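Local structure of transferrin (Manduca sexta, 6WB6) at residues F72-E77 and G275-N280; Q76-D81 and H319-N324; P87-A92 and R271-L276. The protein binds a single ferric iron per molecule together with an accompanying anion, usually bicarbonate, and transports it as a secreted insect transferrin. One frame throughout, in Å; residues are numbered along the deposited sequence.

Contact 1: residues F72-E77 and G275-N280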
# COMPACT_ATOMS: atom_id res chain seq x y z
N PHE A 72 -17.94 -17.00 -13.86
CA PHE A 72 -16.55 -17.07 -14.29
C PHE A 72 -16.11 -18.51 -14.49
O PHE A 72 -16.68 -19.45 -13.93
CB PHE A 72 -15.62 -16.42 -13.28
CG PHE A 72 -15.78 -14.95 -13.17
CD1 PHE A 72 -15.33 -14.13 -14.17
CD2 PHE A 72 -16.34 -14.39 -12.05
CE1 PHE A 72 -15.44 -12.78 -14.07
CE2 PHE A 72 -16.48 -13.03 -11.96
CZ PHE A 72 -16.02 -12.22 -12.98
N VAL A 73 -15.04 -18.67 -15.26
CA VAL A 73 -14.40 -19.97 -15.43
C VAL A 73 -12.91 -19.72 -15.57
O VAL A 73 -12.48 -18.91 -16.39
CB VAL A 73 -14.94 -20.72 -16.66
CG1 VAL A 73 -14.71 -19.91 -17.94
CG2 VAL A 73 -14.27 -22.07 -16.78
N VAL A 74 -12.12 -20.38 -14.73
CA VAL A 74 -10.67 -20.40 -14.92
C VAL A 74 -10.38 -21.44 -15.99
O VAL A 74 -10.45 -22.64 -15.73
CB VAL A 74 -9.93 -20.70 -13.62
CG1 VAL A 74 -8.43 -20.87 -13.91
CG2 VAL A 74 -10.18 -19.57 -12.61
N PHE A 75 -10.04 -20.98 -17.20
CA PHE A 75 -9.82 -21.87 -18.33
C PHE A 75 -8.36 -21.97 -18.73
O PHE A 75 -8.04 -22.66 -19.70
CB PHE A 75 -10.66 -21.41 -19.54
CG PHE A 75 -10.24 -20.08 -20.09
CD1 PHE A 75 -9.27 -19.98 -21.06
CD2 PHE A 75 -10.83 -18.91 -19.62
CE1 PHE A 75 -8.89 -18.77 -21.56
CE2 PHE A 75 -10.44 -17.68 -20.11
CZ PHE A 75 -9.47 -17.62 -21.09
N GLN A 76 -7.46 -21.29 -18.03
CA GLN A 76 -6.05 -21.29 -18.40
C GLN A 76 -5.17 -21.12 -17.17
O GLN A 76 -5.41 -20.22 -16.35
CB GLN A 76 -5.75 -20.17 -19.40
CG GLN A 76 -4.48 -20.38 -20.18
CD GLN A 76 -4.77 -21.07 -21.47
OE1 GLN A 76 -4.60 -20.49 -22.54
NE2 GLN A 76 -5.24 -22.30 -21.38
N GLU A 77 -4.16 -21.97 -17.05
CA GLU A 77 -3.16 -21.87 -15.99
C GLU A 77 -1.82 -21.46 -16.58
O GLU A 77 -1.39 -21.99 -17.62
CB GLU A 77 -2.99 -23.19 -15.24
CG GLU A 77 -4.12 -23.53 -14.31
CD GLU A 77 -3.98 -24.91 -13.71
OE1 GLU A 77 -5.00 -25.58 -13.54
OE2 GLU A 77 -2.84 -25.33 -13.44
N GLY A 275 -3.43 -17.49 -13.85
CA GLY A 275 -3.88 -17.83 -15.18
C GLY A 275 -4.87 -16.83 -15.75
O GLY A 275 -4.78 -15.63 -15.47
N LEU A 276 -5.81 -17.31 -16.55
CA LEU A 276 -6.81 -16.47 -17.20
C LEU A 276 -8.19 -16.89 -16.73
O LEU A 276 -8.47 -18.09 -16.60
CB LEU A 276 -6.76 -16.57 -18.72
CG LEU A 276 -5.41 -16.35 -19.40
CD1 LEU A 276 -5.49 -16.83 -20.86
CD2 LEU A 276 -5.04 -14.87 -19.29
N ILE A 277 -9.03 -15.91 -16.49
CA ILE A 277 -10.42 -16.12 -16.11
C ILE A 277 -11.29 -15.50 -17.19
O ILE A 277 -10.93 -14.47 -17.78
CB ILE A 277 -10.67 -15.50 -14.71
CG1 ILE A 277 -11.84 -16.19 -13.98
CG2 ILE A 277 -10.87 -14.00 -14.84
CD1 ILE A 277 -12.18 -15.57 -12.60
N GLY A 278 -12.41 -16.13 -17.49
CA GLY A 278 -13.36 -15.56 -18.43
C GLY A 278 -14.78 -15.94 -18.06
O GLY A 278 -15.02 -16.79 -17.20
N HIS A 279 -15.74 -15.29 -18.72
CA HIS A 279 -17.12 -15.65 -18.47
C HIS A 279 -17.43 -16.99 -19.12
O HIS A 279 -16.71 -17.49 -19.98
CB HIS A 279 -18.07 -14.58 -18.98
CG HIS A 279 -17.90 -14.25 -20.43
ND1 HIS A 279 -18.35 -15.07 -21.43
CD2 HIS A 279 -17.36 -13.17 -21.03
CE1 HIS A 279 -18.07 -14.52 -22.60
NE2 HIS A 279 -17.47 -13.37 -22.39
N ASN A 280 -18.53 -17.58 -18.66
CA ASN A 280 -18.84 -18.95 -19.03
C ASN A 280 -19.07 -19.09 -20.53
O ASN A 280 -18.84 -20.16 -21.10
CB ASN A 280 -20.06 -19.42 -18.23
CG ASN A 280 -20.34 -20.87 -18.41
OD1 ASN A 280 -19.53 -21.72 -18.06
ND2 ASN A 280 -21.52 -21.18 -18.94
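Gly275 brings its CA to 3.1 Å from Gln76 O in a CA-H...O contact, and Leu276 N donates to the same oxygen at 2.9 Å. A CB on Gly275 would clash with that carbonyl, so the tight approach to Glu77 depends on having none. The Leu276 side chain runs beside that of Gln76, pointing the same way, with CD1 3.7 Å from Gln76 CB. Leu276 CB meets Phe75 CZ at 3.8 Å, and Leu276 O lies over one face of the Phe75 ring while accepting a weak bond (3.3 Å) from Phe75 N. Ile277 turns to the sheet face it shares with Val74, where its CD1 packs 3.6 Å from Phe72 CB and its CG1 touches Val74 CG2. Gly278 exchanges two backbone bonds with Val73, the shorter running 2.7 Å from Val73 N to Gly278 O. Gly278 N also sits in plane at the edge of the Phe75 ring, 3.6 Å from CE2; chi1 of 65° sets Phe75 CG between the backbone N and the carbonyl carbon, and the far end of the ring comes near the facing strand. An alanine at Phe75 would probably open a gap between Leu276 CB and Gly278 and leave Leu286 and Leu289 of helix 286-300 without their aromatic partner. His279 O packs against Val73 CG1, and His279 NE2 is hydrogen-bonded to Asp52 OD1. Between the Val74-Ile277 and Gln76-Leu276 pairs the register slips by one residue, a beta bulge at Phe75 in the antiparallel pairing of the two central strands of a four-stranded sheet in the first transferrin-like repeat.

Contact 2: residues Q76-D81 and H319-N324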
# COMPACT_ATOMS: atom_id res chain seq x y z
N GLN A 76 -7.46 -21.29 -18.03
CA GLN A 76 -6.05 -21.29 -18.40
C GLN A 76 -5.17 -21.12 -17.17
O GLN A 76 -5.41 -20.22 -16.35
CB GLN A 76 -5.75 -20.17 -19.40
CG GLN A 76 -4.48 -20.38 -20.18
CD GLN A 76 -4.77 -21.07 -21.47
OE1 GLN A 76 -4.60 -20.49 -22.54
NE2 GLN A 76 -5.24 -22.30 -21.38
N GLU A 77 -4.16 -21.97 -17.05
CA GLU A 77 -3.16 -21.87 -15.99
C GLU A 77 -1.82 -21.46 -16.58
O GLU A 77 -1.39 -21.99 -17.62
CB GLU A 77 -2.99 -23.19 -15.24
CG GLU A 77 -4.12 -23.53 -14.31
CD GLU A 77 -3.98 -24.91 -13.71
OE1 GLU A 77 -5.00 -25.58 -13.54
OE2 GLU A 77 -2.84 -25.33 -13.44
N TYR A 78 -1.18 -20.51 -15.93
CA TYR A 78 0.21 -20.15 -16.20
C TYR A 78 1.13 -20.94 -15.26
O TYR A 78 1.03 -20.80 -14.04
CB TYR A 78 0.43 -18.65 -16.01
CG TYR A 78 -0.28 -17.76 -17.00
CD1 TYR A 78 -0.81 -18.27 -18.19
CD2 TYR A 78 -0.41 -16.39 -16.76
CE1 TYR A 78 -1.45 -17.44 -19.10
CE2 TYR A 78 -1.04 -15.56 -17.67
CZ TYR A 78 -1.56 -16.09 -18.83
OH TYR A 78 -2.19 -15.27 -19.75
N ARG A 79 2.01 -21.75 -15.84
CA ARG A 79 2.88 -22.62 -15.07
C ARG A 79 4.34 -22.30 -15.41
O ARG A 79 4.62 -21.40 -16.19
CB ARG A 79 2.53 -24.08 -15.35
CG ARG A 79 1.06 -24.38 -15.10
CD ARG A 79 0.76 -25.84 -15.33
NE ARG A 79 -0.54 -26.23 -14.80
CZ ARG A 79 -1.05 -27.44 -14.94
NH1 ARG A 79 -0.37 -28.38 -15.59
NH2 ARG A 79 -2.21 -27.74 -14.43
N THR A 80 5.26 -23.05 -14.81
CA THR A 80 6.67 -22.89 -15.13
C THR A 80 7.08 -23.97 -16.13
O THR A 80 6.45 -25.02 -16.22
CB THR A 80 7.55 -23.02 -13.89
OG1 THR A 80 7.25 -24.27 -13.26
CG2 THR A 80 7.33 -21.85 -12.92
N ASP A 81 8.16 -23.69 -16.86
CA ASP A 81 8.75 -24.72 -17.70
C ASP A 81 9.41 -25.80 -16.86
O ASP A 81 9.48 -26.95 -17.29
CB ASP A 81 9.74 -24.07 -18.67
CG ASP A 81 9.03 -23.35 -19.82
OD1 ASP A 81 8.15 -23.97 -20.46
OD2 ASP A 81 9.32 -22.17 -20.08
N HIS A 319 5.57 -18.75 -17.57
CA HIS A 319 4.87 -18.51 -18.83
C HIS A 319 4.63 -19.78 -19.63
O HIS A 319 4.44 -19.69 -20.84
CB HIS A 319 5.63 -17.53 -19.72
CG HIS A 319 7.00 -17.99 -20.11
ND1 HIS A 319 8.14 -17.57 -19.46
CD2 HIS A 319 7.41 -18.82 -21.09
CE1 HIS A 319 9.20 -18.12 -20.03
NE2 HIS A 319 8.78 -18.89 -21.02
N HIS A 320 4.60 -20.95 -18.99
CA HIS A 320 4.13 -22.16 -19.65
C HIS A 320 2.61 -22.18 -19.54
O HIS A 320 2.05 -22.39 -18.46
CB HIS A 320 4.73 -23.42 -19.03
CG HIS A 320 4.30 -24.67 -19.73
ND1 HIS A 320 4.98 -25.20 -20.80
CD2 HIS A 320 3.23 -25.48 -19.53
CE1 HIS A 320 4.36 -26.28 -21.23
NE2 HIS A 320 3.30 -26.48 -20.46
N VAL A 321 1.94 -21.94 -20.65
CA VAL A 321 0.49 -21.94 -20.66
C VAL A 321 0.03 -23.38 -20.73
O VAL A 321 0.43 -24.13 -21.63
CB VAL A 321 -0.03 -21.11 -21.84
CG1 VAL A 321 -1.55 -21.02 -21.85
CG2 VAL A 321 0.59 -19.73 -21.77
N ALA A 322 -0.77 -23.80 -19.75
CA ALA A 322 -1.33 -25.14 -19.70
C ALA A 322 -2.85 -25.06 -19.73
O ALA A 322 -3.45 -24.31 -18.94
CB ALA A 322 -0.89 -25.86 -18.43
N ASP A 323 -3.47 -25.82 -20.63
CA ASP A 323 -4.93 -25.90 -20.63
C ASP A 323 -5.35 -26.85 -19.52
O ASP A 323 -4.76 -27.93 -19.37
CB ASP A 323 -5.51 -26.40 -21.97
CG ASP A 323 -5.05 -25.59 -23.17
OD1 ASP A 323 -5.13 -24.34 -23.15
OD2 ASP A 323 -4.62 -26.24 -24.16
N ASN A 324 -6.35 -26.46 -18.75
CA ASN A 324 -6.86 -27.27 -17.67
C ASN A 324 -8.25 -27.76 -18.04
O ASN A 324 -8.80 -27.41 -19.09
CB ASN A 324 -6.89 -26.49 -16.36
CG ASN A 324 -7.30 -25.04 -16.55
OD1 ASN A 324 -6.78 -24.37 -17.44
ND2 ASN A 324 -8.22 -24.56 -15.72
O HOH W 1 7.64 -20.63 -17.75
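Ala322 CB lies over one face of the Arg79 guanidinium, 3.7 Å from Arg79 NE, while the rim of that group puts two nitrogens on one oxygen of Glu77, two residues away on the same strand. Arg79 NE at 2.8 Å and Arg79 NH2 at 2.7 Å reach Glu77 OE2 from the same side of the carboxylate, out of its plane but in that of the guanidinium. This side-on salt bridge, with Arg79 NH1 bonded to Pro84 O, fixes the rotation of the flat group. On the other sheet face Gln76 is bent at chi2 (93°), and its NE2 donates to the anti lone pair of Asp323 OD1 at 2.7 Å. Gln76 OE1 comes within 3.2 Å of Val321 CG1. Next to it Tyr78 and Val321 lie side by side, Tyr78 CE1 4.1 Å from Val321 CG2, and Tyr78 OH is hydrogen-bonded to Leu312 O. The strands are antiparallel, 320-327 forming an outer strand of a four-stranded sheet; paired backbone bonds join Glu77 with Ala322 and Arg79 with His320. His319 and His320 both face Arg79, a classic beta bulge. Where the strands part, His319 N donates to a water at 2.8 Å, which also takes a weak bond from Asp81 N. His320 ND1 makes a weak 3.4 Å bond to Asp81 OD1, the ring and carboxylate planes being 81° apart.

Contact 3: residues P87-A92 and R271-L276. With FE (Fe (III) ion), chain E.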
# COMPACT_ATOMS: atom_id res chain seq x y z
N PRO A 87 0.05 -29.38 -10.65
CA PRO A 87 -1.26 -28.72 -10.54
C PRO A 87 -1.20 -27.36 -9.88
O PRO A 87 -2.08 -26.53 -10.14
CB PRO A 87 -2.08 -29.70 -9.69
CG PRO A 87 -1.05 -30.46 -8.93
CD PRO A 87 0.12 -30.59 -9.81
N PHE A 88 -0.19 -27.09 -9.06
CA PHE A 88 -0.09 -25.89 -8.25
C PHE A 88 1.24 -25.20 -8.46
O PHE A 88 2.26 -25.84 -8.77
CB PHE A 88 -0.24 -26.21 -6.74
CG PHE A 88 -1.42 -27.07 -6.40
CD1 PHE A 88 -2.70 -26.61 -6.61
CD2 PHE A 88 -1.24 -28.34 -5.86
CE1 PHE A 88 -3.79 -27.41 -6.30
CE2 PHE A 88 -2.33 -29.12 -5.55
CZ PHE A 88 -3.60 -28.67 -5.78
N ARG A 89 1.23 -23.87 -8.30
CA ARG A 89 2.46 -23.12 -8.34
C ARG A 89 3.48 -23.67 -7.35
O ARG A 89 4.67 -23.81 -7.66
CB ARG A 89 2.19 -21.65 -8.04
CG ARG A 89 3.44 -20.78 -8.17
CD ARG A 89 3.05 -19.38 -8.04
NE ARG A 89 4.16 -18.45 -7.91
CZ ARG A 89 4.01 -17.14 -8.02
NH1 ARG A 89 2.80 -16.65 -8.25
NH2 ARG A 89 5.05 -16.33 -7.87
N TYR A 90 3.05 -23.94 -6.12
CA TYR A 90 3.95 -24.54 -5.11
C TYR A 90 3.16 -25.07 -3.93
O TYR A 90 2.23 -24.49 -3.54
CB TYR A 90 5.10 -23.70 -4.56
CG TYR A 90 4.83 -22.29 -4.12
CD1 TYR A 90 4.20 -22.05 -2.92
CD2 TYR A 90 5.28 -21.22 -4.85
CE1 TYR A 90 3.98 -20.76 -2.48
CE2 TYR A 90 5.09 -19.93 -4.42
CZ TYR A 90 4.42 -19.71 -3.24
OH TYR A 90 4.21 -18.48 -2.81
N GLU A 91 3.60 -26.20 -3.46
CA GLU A 91 3.02 -26.84 -2.30
C GLU A 91 3.78 -26.43 -1.05
O GLU A 91 5.02 -26.40 -1.04
CB GLU A 91 3.07 -28.35 -2.45
CG GLU A 91 2.28 -28.84 -3.65
CD GLU A 91 2.72 -30.22 -4.04
OE1 GLU A 91 3.81 -30.31 -4.66
OE2 GLU A 91 2.04 -31.20 -3.67
N ALA A 92 3.01 -26.14 -0.01
CA ALA A 92 3.55 -25.74 1.28
C ALA A 92 3.84 -26.99 2.07
O ALA A 92 3.03 -27.92 2.10
CB ALA A 92 2.55 -24.85 2.04
N ARG A 271 -0.10 -22.94 -3.10
CA ARG A 271 -0.44 -21.73 -3.82
C ARG A 271 -0.82 -22.10 -5.25
O ARG A 271 -0.01 -22.71 -5.97
CB ARG A 271 0.71 -20.76 -3.81
CG ARG A 271 0.37 -19.43 -4.40
CD ARG A 271 1.55 -18.56 -4.24
NE ARG A 271 1.28 -17.20 -4.67
CZ ARG A 271 2.20 -16.25 -4.67
NH1 ARG A 271 3.44 -16.51 -4.26
NH2 ARG A 271 1.88 -15.05 -5.10
N PRO A 272 -2.04 -21.81 -5.69
CA PRO A 272 -2.42 -22.16 -7.06
C PRO A 272 -1.69 -21.28 -8.05
O PRO A 272 -1.25 -20.18 -7.73
CB PRO A 272 -3.93 -21.89 -7.10
CG PRO A 272 -4.34 -21.61 -5.67
CD PRO A 272 -3.12 -21.05 -5.03
N TRP A 273 -1.54 -21.81 -9.26
CA TRP A 273 -1.01 -21.04 -10.37
C TRP A 273 -1.92 -19.87 -10.69
O TRP A 273 -3.14 -19.94 -10.55
CB TRP A 273 -0.93 -21.88 -11.63
CG TRP A 273 0.03 -23.02 -11.62
CD1 TRP A 273 -0.28 -24.33 -11.66
CD2 TRP A 273 1.46 -22.93 -11.62
NE1 TRP A 273 0.86 -25.09 -11.68
CE2 TRP A 273 1.95 -24.25 -11.66
CE3 TRP A 273 2.37 -21.88 -11.58
CZ2 TRP A 273 3.32 -24.55 -11.66
CZ3 TRP A 273 3.74 -22.17 -11.58
CH2 TRP A 273 4.20 -23.50 -11.62
N GLN A 274 -1.31 -18.81 -11.22
CA GLN A 274 -2.07 -17.77 -11.87
C GLN A 274 -2.56 -18.28 -13.22
O GLN A 274 -2.15 -19.35 -13.70
CB GLN A 274 -1.23 -16.53 -12.11
CG GLN A 274 -0.36 -16.11 -10.98
CD GLN A 274 0.91 -15.52 -11.52
OE1 GLN A 274 1.61 -16.16 -12.28
NE2 GLN A 274 1.18 -14.27 -11.16
N GLY A 275 -3.43 -17.49 -13.85
CA GLY A 275 -3.88 -17.83 -15.18
C GLY A 275 -4.87 -16.83 -15.75
O GLY A 275 -4.78 -15.63 -15.47
N LEU A 276 -5.81 -17.31 -16.55
CA LEU A 276 -6.81 -16.47 -17.20
C LEU A 276 -8.19 -16.89 -16.73
O LEU A 276 -8.47 -18.09 -16.60
CB LEU A 276 -6.76 -16.57 -18.72
CG LEU A 276 -5.41 -16.35 -19.40
CD1 LEU A 276 -5.49 -16.83 -20.86
CD2 LEU A 276 -5.04 -14.87 -19.29
FE FE E . 5.85 -17.68 -1.62
O HOH W 2 -3.44 -24.20 -9.34
O HOH W 3 0.07 -17.66 -7.82
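Tyr90 OH is held by two partners: the ferric ion at 2.2 Å and Arg271 NH1, which donates from 2.6 Å with the oxygen near its guanidinium plane. Arg271, CG anti to the backbone N (chi1 -173°) and its chain extended, crosses the Tyr90 ring, its CB lying over one face, 3.5 Å from Tyr90 CE1, and the guanidinium plane is turned 77° from the ring. Tyr204 also binds the iron, and Arg271 lines the pocket of a carbonate ion. The Arg89 guanidinium stacks on that of Arg271, side chains pointing the same way, with centres 3.9 Å apart and planes at 13°. Two like charges thus meet face to face, a repulsion probably eased by the iron-bound Tyr90 oxygen that Arg271 NH1 holds and by a water that accepts from Arg89 NH1 at 2.9 Å and donates to Pro272 O. Arg89 CA sits almost centrally over the six-membered ring of Trp273, 3.3 Å from its centroid, a CH-pi contact. Another water links Pro87 O to Trp273 N, and Trp273 NE1 bonds to Ala86 O. Arg89 and Tyr90 both face Arg271 in a classic beta bulge at the antiparallel pairing of strands 90-97 and 269-271. Helix 121-131 covers Tyr90 with Val122 and touches Arg271 with Asn121, while Trp273 packs against Glu77 and Arg79 of strand 72-79.

Contacts 1 and 2 flank strand 72-79, which pairs with 275-279 on one edge and 320-327 on the other; their centres are about 12 Å apart, and Asn324 ND2 reaches Val74 O at 2.9 Å. Contact 3 continues contact 1 backward along the chain into the iron site, its centre about 10 Å from that of contact 2, the two joined by Tyr78 N to Gln274 O at 2.7 Å. The two chain crossings, 79 to 90 and 271 to 275, link the four-stranded sheet to the mixed sheet, consistent with the two-strand hinge of transferrin lobes. The ferric ion bonds to Tyr90 in contact 3 and lies about 12 Å from the Thr80 side chain of contact 2.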